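Local atomic coordinates of lactate dehydrogenase (Eimeria maxima, PDB entry 6CT6), a protein that probably catalyses the NADH-dependent reduction of pyruvate to lactate, binding the dinucleotide in a Rossmann-type domain next to the substrate pocket. Residues K149-S161 against A245-Y257. Numbering follows the deposited sequence.
Sequences KHMICGMAGMLDS and APGTSAILMAESY. With NAI (1,4-dihydronicotinamide adenine dinucleotide), chain D.
Met155 sets CG opposite its backbone N (chi1 -172°) and then bends twice, curling along helix 245-257, while Met253 swings CG away from its own carbonyl carbon and bends at chi3; the two side chains cross at about a right angle, with Met155 CG 3.6 Å from Met253 SD. Unbranched and flexible, a methionine can follow such a curved surface. Met155 SD lies on Ser249 CB, and the Met155 methyl CE reaches Pro246 O at 3.6 Å and also lies near the carboxamide nitrogen N7N of NADH. Beyond the crossing, Met253 CE touches Cys153 SG (3.5 Å), a thiol small enough to sit between strand and helix. In this Rossmann-type dehydrogenase, strand 152-155 belongs to the mixed sheet and runs roughly antiparallel to helix 245-257 (152° between their N-to-C directions), which packs on one face of it; helix 157-172 then starts beside the cofactor, with Ala156 at its N-cap position. There Leu159 forks its methyls: CD1 presses on Ala245 CB at 3.5 Å, a tight carbon pair, and CD2 rests on Pro246 CG at 3.8 Å. CD2 also faces nicotinamide C4N, as does the Pro246 ring, giving the dihydropyridine an apolar wall, and Leu159 lines the oxamate site as well. The short side chain of Ser249 lets Met158 come close, its CG 3.5 Å from Ser249 OG; that hydroxyl is satisfied within its own helix, Ser249 OG donating to Ala245 O at 2.9 Å. At the far end, the Met151 methyl CE approaches Tyr257 OH at 3.5 Å, while the tyrosine ring stacks with Phe126.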
ATOM      1  N   LYS B 149      -3.371  11.958 -28.919  1.00 30.49           N
ATOM      2  CA  LYS B 149      -2.374  12.590 -28.060  1.00 34.37           C
ATOM      3  C   LYS B 149      -2.973  13.069 -26.746  1.00 35.14           C
ATOM      4  O   LYS B 149      -2.273  13.114 -25.728  1.00 38.46           O
ATOM      5  CB  LYS B 149      -1.719  13.767 -28.789  1.00 42.43           C
ATOM      6  CG  LYS B 149      -0.992  13.390 -30.066  1.00 48.60           C
ATOM      7  CD  LYS B 149       0.189  12.472 -29.797  1.00 44.14           C
ATOM      8  CE  LYS B 149       1.013  12.274 -31.055  1.00 44.17           C
ATOM      9  NZ  LYS B 149       0.181  11.741 -32.167  1.00 46.97           N
ATOM     10  N   HIS B 150      -4.251  13.445 -26.744  1.00 32.55           N
ATOM     11  CA  HIS B 150      -4.894  13.924 -25.528  1.00 33.67           C
ATOM     12  C   HIS B 150      -5.414  12.798 -24.641  1.00 33.55           C
ATOM     13  O   HIS B 150      -6.044  13.085 -23.616  1.00 34.30           O
ATOM     14  CB  HIS B 150      -6.049  14.870 -25.874  1.00 30.33           C
ATOM     15  CG  HIS B 150      -7.205  14.196 -26.546  1.00 26.94           C
ATOM     16  ND1 HIS B 150      -7.237  13.945 -27.901  1.00 33.05           N
ATOM     17  CD2 HIS B 150      -8.368  13.715 -26.048  1.00 32.08           C
ATOM     18  CE1 HIS B 150      -8.370  13.340 -28.209  1.00 31.29           C
ATOM     19  NE2 HIS B 150      -9.074  13.188 -27.102  1.00 36.57           N
ATOM     20  N   MET B 151      -5.169  11.535 -24.997  1.00 30.79           N
ATOM     21  CA  MET B 151      -5.609  10.401 -24.193  1.00 28.40           C
ATOM     22  C   MET B 151      -4.442   9.629 -23.584  1.00 30.82           C
ATOM     23  O   MET B 151      -4.619   8.481 -23.165  1.00 32.18           O
ATOM     24  CB  MET B 151      -6.475   9.456 -25.027  1.00 28.10           C
ATOM     25  CG  MET B 151      -7.833  10.022 -25.403  1.00 35.43           C
ATOM     26  SD  MET B 151      -8.908  10.359 -23.988  1.00 32.85           S
ATOM     27  CE  MET B 151      -9.486   8.717 -23.561  1.00 33.01           C
ATOM     28  N   ILE B 152      -3.257  10.230 -23.520  1.00 29.60           N
ATOM     29  CA  ILE B 152      -2.107   9.579 -22.903  1.00 27.47           C
ATOM     30  C   ILE B 152      -1.205  10.645 -22.299  1.00 28.71           C
ATOM     31  O   ILE B 152      -1.037  11.731 -22.860  1.00 31.48           O
ATOM     32  CB  ILE B 152      -1.343   8.691 -23.913  1.00 29.76           C
ATOM     33  CG1 ILE B 152      -0.162   7.990 -23.234  1.00 28.33           C
ATOM     34  CG2 ILE B 152      -0.860   9.509 -25.105  1.00 30.60           C
ATOM     35  CD1 ILE B 152       0.375   6.809 -24.025  1.00 29.20           C
ATOM     36  N   CYS B 153      -0.637  10.326 -21.138  1.00 28.45           N
ATOM     37  CA  CYS B 153       0.302  11.205 -20.459  1.00 25.99           C
ATOM     38  C   CYS B 153       1.190  10.358 -19.562  1.00 26.64           C
ATOM     39  O   CYS B 153       0.974   9.156 -19.392  1.00 33.39           O
ATOM     40  CB  CYS B 153      -0.418  12.278 -19.636  1.00 32.81           C
ATOM     41  SG  CYS B 153      -1.398  11.619 -18.274  1.00 32.06           S
ATOM     42  N   GLY B 154       2.190  11.001 -18.981  1.00 28.44           N
ATOM     43  CA  GLY B 154       3.082  10.358 -18.031  1.00 32.19           C
ATOM     44  C   GLY B 154       2.939  10.989 -16.660  1.00 30.71           C
ATOM     45  O   GLY B 154       2.799  12.208 -16.543  1.00 28.89           O
ATOM     46  N   MET B 155       2.960  10.150 -15.629  1.00 26.64           N
ATOM     47  CA  MET B 155       2.967  10.618 -14.249  1.00 29.00           C
ATOM     48  C   MET B 155       4.405  10.899 -13.837  1.00 26.65           C
ATOM     49  O   MET B 155       5.249   9.997 -13.859  1.00 29.29           O
ATOM     50  CB  MET B 155       2.340   9.583 -13.312  1.00 32.01           C
ATOM     51  CG  MET B 155       2.123  10.065 -11.864  1.00 24.25           C
ATOM     52  SD  MET B 155       3.614  10.404 -10.895  1.00 28.20           S
ATOM     53  CE  MET B 155       4.370   8.782 -10.767  1.00 29.55           C
ATOM     54  N   ALA B 156       4.682  12.148 -13.473  1.00 28.48           N
ATOM     55  CA  ALA B 156       5.928  12.465 -12.790  1.00 29.50           C
ATOM     56  C   ALA B 156       5.806  13.771 -12.017  1.00 26.54           C
ATOM     57  O   ALA B 156       6.178  13.841 -10.841  1.00 29.05           O
ATOM     58  CB  ALA B 156       7.088  12.537 -13.787  1.00 30.48           C
ATOM     59  N   GLY B 157       5.269  14.806 -12.664  1.00 28.08           N
ATOM     60  CA  GLY B 157       5.239  16.122 -12.044  1.00 30.55           C
ATOM     61  C   GLY B 157       4.469  16.151 -10.736  1.00 29.32           C
ATOM     62  O   GLY B 157       4.849  16.854  -9.797  1.00 26.66           O
ATOM     63  N   MET B 158       3.371  15.395 -10.657  1.00 26.99           N
ATOM     64  CA  MET B 158       2.607  15.346  -9.414  1.00 29.57           C
ATOM     65  C   MET B 158       3.469  14.845  -8.263  1.00 28.57           C
ATOM     66  O   MET B 158       3.405  15.382  -7.151  1.00 26.85           O
ATOM     67  CB  MET B 158       1.372  14.460  -9.588  1.00 23.77           C
ATOM     68  CG  MET B 158       0.498  14.353  -8.340  1.00 34.63           C
ATOM     69  SD  MET B 158      -0.137  15.956  -7.814  1.00 33.86           S
ATOM     70  CE  MET B 158      -1.275  15.469  -6.517  1.00 37.73           C
ATOM     71  N   LEU B 159       4.288  13.821  -8.515  1.00 26.66           N
ATOM     72  CA  LEU B 159       5.181  13.300  -7.485  1.00 27.28           C
ATOM     73  C   LEU B 159       6.282  14.299  -7.154  1.00 24.39           C
ATOM     74  O   LEU B 159       6.535  14.598  -5.982  1.00 25.46           O
ATOM     75  CB  LEU B 159       5.790  11.976  -7.944  1.00 26.89           C
ATOM     76  CG  LEU B 159       6.938  11.422  -7.094  1.00 24.20           C
ATOM     77  CD1 LEU B 159       6.440  10.948  -5.740  1.00 25.61           C
ATOM     78  CD2 LEU B 159       7.640  10.308  -7.834  1.00 30.51           C
ATOM     79  N   ASP B 160       6.976  14.800  -8.178  1.00 25.58           N
ATOM     80  CA  ASP B 160       8.031  15.780  -7.941  1.00 26.58           C
ATOM     81  C   ASP B 160       7.476  17.018  -7.247  1.00 27.34           C
ATOM     82  O   ASP B 160       8.092  17.542  -6.307  1.00 28.81           O
ATOM     83  CB  ASP B 160       8.700  16.152  -9.266  1.00 26.94           C
ATOM     84  CG  ASP B 160       9.460  14.990  -9.885  1.00 32.07           C
ATOM     85  OD1 ASP B 160      10.104  14.234  -9.128  1.00 32.98           O
ATOM     86  OD2 ASP B 160       9.409  14.828 -11.125  1.00 30.99           O
ATOM     87  N   SER B 161       6.310  17.495  -7.690  1.00 27.37           N
ATOM     88  CA  SER B 161       5.689  18.656  -7.059  1.00 29.23           C
ATOM     89  C   SER B 161       5.316  18.372  -5.609  1.00 30.56           C
ATOM     90  O   SER B 161       5.440  19.252  -4.746  1.00 26.36           O
ATOM     91  CB  SER B 161       4.453  19.081  -7.849  1.00 27.25           C
ATOM     92  OG  SER B 161       4.798  19.479  -9.165  1.00 30.54           O
ATOM     93  N   ALA B 245       4.017   7.305  -2.769  1.00 24.03           N
ATOM     94  CA  ALA B 245       3.650   8.569  -3.401  1.00 24.72           C
ATOM     95  C   ALA B 245       3.510   8.448  -4.914  1.00 26.96           C
ATOM     96  O   ALA B 245       2.596   9.080  -5.471  1.00 25.95           O
ATOM     97  CB  ALA B 245       4.668   9.653  -3.027  1.00 27.65           C
ATOM     98  N   PRO B 246       4.348   7.691  -5.631  1.00 26.23           N
ATOM     99  CA  PRO B 246       4.104   7.519  -7.075  1.00 26.82           C
ATOM    100  C   PRO B 246       2.765   6.876  -7.400  1.00 28.02           C
ATOM    101  O   PRO B 246       2.092   7.308  -8.347  1.00 25.57           O
ATOM    102  CB  PRO B 246       5.279   6.637  -7.522  1.00 25.99           C
ATOM    103  CG  PRO B 246       6.357   6.922  -6.546  1.00 27.76           C
ATOM    104  CD  PRO B 246       5.680   7.201  -5.235  1.00 26.17           C
ATOM    105  N   GLY B 247       2.364   5.842  -6.655  1.00 24.97           N
ATOM    106  CA  GLY B 247       1.105   5.177  -6.947  1.00 22.85           C
ATOM    107  C   GLY B 247      -0.096   6.068  -6.687  1.00 22.95           C
ATOM    108  O   GLY B 247      -1.046   6.095  -7.476  1.00 22.42           O
ATOM    109  N   THR B 248      -0.070   6.812  -5.582  1.00 23.34           N
ATOM    110  CA  THR B 248      -1.174   7.709  -5.261  1.00 24.41           C
ATOM    111  C   THR B 248      -1.277   8.838  -6.279  1.00 25.43           C
ATOM    112  O   THR B 248      -2.380   9.214  -6.685  1.00 25.26           O
ATOM    113  CB  THR B 248      -0.991   8.255  -3.846  1.00 24.24           C
ATOM    114  OG1 THR B 248      -0.814   7.163  -2.933  1.00 24.42           O
ATOM    115  CG2 THR B 248      -2.192   9.080  -3.404  1.00 23.51           C
ATOM    116  N   SER B 249      -0.137   9.381  -6.717  1.00 24.44           N
ATOM    117  CA  SER B 249      -0.151  10.425  -7.739  1.00 26.27           C
ATOM    118  C   SER B 249      -0.841   9.941  -9.008  1.00 29.11           C
ATOM    119  O   SER B 249      -1.716  10.628  -9.552  1.00 25.43           O
ATOM    120  CB  SER B 249       1.278  10.878  -8.048  1.00 23.47           C
ATOM    121  OG  SER B 249       1.884  11.481  -6.918  1.00 27.21           O
ATOM    122  N   ALA B 250      -0.452   8.762  -9.499  1.00 24.26           N
ATOM    123  CA  ALA B 250      -1.066   8.223 -10.709  1.00 22.51           C
ATOM    124  C   ALA B 250      -2.559   8.000 -10.519  1.00 23.68           C
ATOM    125  O   ALA B 250      -3.355   8.267 -11.429  1.00 22.83           O
ATOM    126  CB  ALA B 250      -0.384   6.914 -11.104  1.00 24.89           C
ATOM    127  N   ILE B 251      -2.960   7.510  -9.345  1.00 24.03           N
ATOM    128  CA  ILE B 251      -4.365   7.179  -9.123  1.00 24.56           C
ATOM    129  C   ILE B 251      -5.215   8.444  -9.078  1.00 22.97           C
ATOM    130  O   ILE B 251      -6.354   8.458  -9.561  1.00 23.57           O
ATOM    131  CB  ILE B 251      -4.512   6.334  -7.845  1.00 23.55           C
ATOM    132  CG1 ILE B 251      -4.127   4.870  -8.124  1.00 24.84           C
ATOM    133  CG2 ILE B 251      -5.928   6.409  -7.278  1.00 24.68           C
ATOM    134  CD1 ILE B 251      -5.109   4.106  -9.015  1.00 25.29           C
ATOM    135  N   LEU B 252      -4.686   9.528  -8.509  1.00 23.00           N
ATOM    136  CA  LEU B 252      -5.437  10.779  -8.497  1.00 26.99           C
ATOM    137  C   LEU B 252      -5.653  11.298  -9.912  1.00 27.39           C
ATOM    138  O   LEU B 252      -6.721  11.838 -10.223  1.00 25.10           O
ATOM    139  CB  LEU B 252      -4.725  11.828  -7.636  1.00 23.71           C
ATOM    140  CG  LEU B 252      -4.693  11.560  -6.127  1.00 27.03           C
ATOM    141  CD1 LEU B 252      -4.050  12.721  -5.377  1.00 29.72           C
ATOM    142  CD2 LEU B 252      -6.094  11.286  -5.580  1.00 33.93           C
ATOM    143  N   MET B 253      -4.659  11.128 -10.788  1.00 22.26           N
ATOM    144  CA  MET B 253      -4.833  11.510 -12.187  1.00 25.17           C
ATOM    145  C   MET B 253      -5.931  10.677 -12.838  1.00 25.71           C
ATOM    146  O   MET B 253      -6.803  11.210 -13.534  1.00 24.96           O
ATOM    147  CB  MET B 253      -3.515  11.346 -12.943  1.00 27.97           C
ATOM    148  CG  MET B 253      -2.401  12.271 -12.467  1.00 29.88           C
ATOM    149  SD  MET B 253      -0.760  11.777 -13.057  1.00 27.70           S
ATOM    150  CE  MET B 253      -0.972  11.922 -14.830  1.00 29.18           C
ATOM    151  N   ALA B 254      -5.910   9.361 -12.606  1.00 26.03           N
ATOM    152  CA  ALA B 254      -6.942   8.488 -13.156  1.00 24.96           C
ATOM    153  C   ALA B 254      -8.316   8.856 -12.614  1.00 24.89           C
ATOM    154  O   ALA B 254      -9.315   8.799 -13.340  1.00 25.37           O
ATOM    155  CB  ALA B 254      -6.618   7.032 -12.831  1.00 26.13           C
ATOM    156  N   GLU B 255      -8.387   9.219 -11.332  1.00 24.04           N
ATOM    157  CA  GLU B 255      -9.661   9.607 -10.738  1.00 27.79           C
ATOM    158  C   GLU B 255     -10.198  10.875 -11.386  1.00 25.01           C
ATOM    159  O   GLU B 255     -11.407  11.007 -11.607  1.00 25.98           O
ATOM    160  CB  GLU B 255      -9.489   9.805  -9.233  1.00 26.82           C
ATOM    161  CG  GLU B 255     -10.763  10.159  -8.493  1.00 34.17           C
ATOM    162  CD  GLU B 255     -10.513  10.463  -7.032  1.00 34.97           C
ATOM    163  OE1 GLU B 255      -9.631  11.300  -6.741  1.00 41.96           O
ATOM    164  OE2 GLU B 255     -11.188   9.860  -6.175  1.00 39.06           O
ATOM    165  N   SER B 256      -9.310  11.819 -11.694  1.00 26.34           N
ATOM    166  CA  SER B 256      -9.727  13.053 -12.346  1.00 30.55           C
ATOM    167  C   SER B 256     -10.341  12.768 -13.712  1.00 26.51           C
ATOM    168  O   SER B 256     -11.327  13.403 -14.101  1.00 28.02           O
ATOM    169  CB  SER B 256      -8.532  14.002 -12.468  1.00 26.71           C
ATOM    170  OG  SER B 256      -8.951  15.327 -12.753  1.00 28.38           O
ATOM    171  N   TYR B 257      -9.779  11.808 -14.448  1.00 22.62           N
ATOM    172  CA  TYR B 257     -10.368  11.408 -15.722  1.00 24.82           C
ATOM    173  C   TYR B 257     -11.713  10.722 -15.517  1.00 27.59           C
ATOM    174  O   TYR B 257     -12.693  11.029 -16.209  1.00 29.62           O
ATOM    175  CB  TYR B 257      -9.421  10.476 -16.479  1.00 27.21           C
ATOM    176  CG  TYR B 257     -10.073   9.858 -17.695  1.00 26.36           C
ATOM    177  CD1 TYR B 257     -10.179  10.566 -18.883  1.00 28.33           C
ATOM    178  CD2 TYR B 257     -10.610   8.580 -17.646  1.00 24.28           C
ATOM    179  CE1 TYR B 257     -10.788  10.016 -19.992  1.00 29.30           C
ATOM    180  CE2 TYR B 257     -11.222   8.020 -18.752  1.00 30.87           C
ATOM    181  CZ  TYR B 257     -11.307   8.746 -19.922  1.00 27.73           C
ATOM    182  OH  TYR B 257     -11.913   8.199 -21.027  1.00 33.47           O
TER
HETATM  183  PA  NAI D 401       8.672  -3.397 -10.147  1.00 35.50           P
HETATM  184  O1A NAI D 401       9.855  -4.158 -10.703  1.00 34.73           O
HETATM  185  O2A NAI D 401       8.249  -3.617  -8.714  1.00 28.53           O
HETATM  186  O5B NAI D 401       7.414  -3.722 -11.093  1.00 30.36           O
HETATM  187  C5B NAI D 401       7.565  -3.812 -12.507  1.00 34.87           C
HETATM  188  C4B NAI D 401       6.712  -4.972 -12.990  1.00 34.25           C
HETATM  189  O4B NAI D 401       6.539  -4.947 -14.408  1.00 33.56           O
HETATM  190  C3B NAI D 401       7.339  -6.322 -12.652  1.00 36.27           C
HETATM  191  O3B NAI D 401       6.466  -7.047 -11.783  1.00 32.50           O
HETATM  192  C2B NAI D 401       7.498  -7.022 -13.988  1.00 35.73           C
HETATM  193  O2B NAI D 401       7.254  -8.428 -13.914  1.00 33.01           O
HETATM  194  C1B NAI D 401       6.442  -6.309 -14.811  1.00 35.94           C
HETATM  195  N9A NAI D 401       6.570  -6.459 -16.277  1.00 36.71           N
HETATM  196  C8A NAI D 401       7.672  -6.652 -17.031  1.00 34.17           C
HETATM  197  N7A NAI D 401       7.328  -6.742 -18.345  1.00 33.74           N
HETATM  198  C5A NAI D 401       5.990  -6.613 -18.429  1.00 33.76           C
HETATM  199  C6A NAI D 401       4.965  -6.607 -19.492  1.00 35.39           C
HETATM  200  N6A NAI D 401       5.305  -6.767 -20.788  1.00 35.70           N
HETATM  201  N1A NAI D 401       3.674  -6.437 -19.127  1.00 38.38           N
HETATM  202  C2A NAI D 401       3.305  -6.273 -17.842  1.00 34.30           C
HETATM  203  N3A NAI D 401       4.185  -6.269 -16.831  1.00 33.84           N
HETATM  204  C4A NAI D 401       5.505  -6.430 -17.062  1.00 35.43           C
HETATM  205  O3  NAI D 401       8.928  -1.820 -10.394  1.00 32.56           O
HETATM  206  PN  NAI D 401       8.110  -0.614  -9.692  1.00 31.39           P
HETATM  207  O1N NAI D 401       8.778  -0.278  -8.380  1.00 31.63           O
HETATM  208  O2N NAI D 401       6.633  -0.934  -9.728  1.00 33.65           O
HETATM  209  O5D NAI D 401       8.415   0.588 -10.720  1.00 32.65           O
HETATM  210  C5D NAI D 401       7.931   0.498 -12.055  1.00 35.02           C
HETATM  211  C4D NAI D 401       8.455   1.630 -12.927  1.00 38.08           C
HETATM  212  O4D NAI D 401       8.049   2.908 -12.419  1.00 37.92           O
HETATM  213  C3D NAI D 401       9.975   1.638 -12.972  1.00 36.94           C
HETATM  214  O3D NAI D 401      10.394   1.859 -14.321  1.00 33.88           O
HETATM  215  C2D NAI D 401      10.360   2.806 -12.094  1.00 38.77           C
HETATM  216  O2D NAI D 401      11.627   3.371 -12.430  1.00 37.63           O
HETATM  217  C1D NAI D 401       9.204   3.750 -12.376  1.00 37.49           C
HETATM  218  N1N NAI D 401       9.022   4.865 -11.437  1.00 36.61           N
HETATM  219  C2N NAI D 401       8.575   5.996 -11.987  1.00 39.26           C
HETATM  220  C3N NAI D 401       8.336   7.135 -11.250  1.00 37.79           C
HETATM  221  C7N NAI D 401       7.845   8.346 -11.987  1.00 37.65           C
HETATM  222  O7N NAI D 401       7.435   8.217 -13.130  1.00 31.70           O
HETATM  223  N7N NAI D 401       7.879   9.534 -11.397  1.00 38.33           N
HETATM  224  C4N NAI D 401       8.563   7.160  -9.762  1.00 36.67           C
HETATM  225  C5N NAI D 401       9.049   5.872  -9.274  1.00 42.02           C
HETATM  226  C6N NAI D 401       9.249   4.781 -10.120  1.00 39.71           C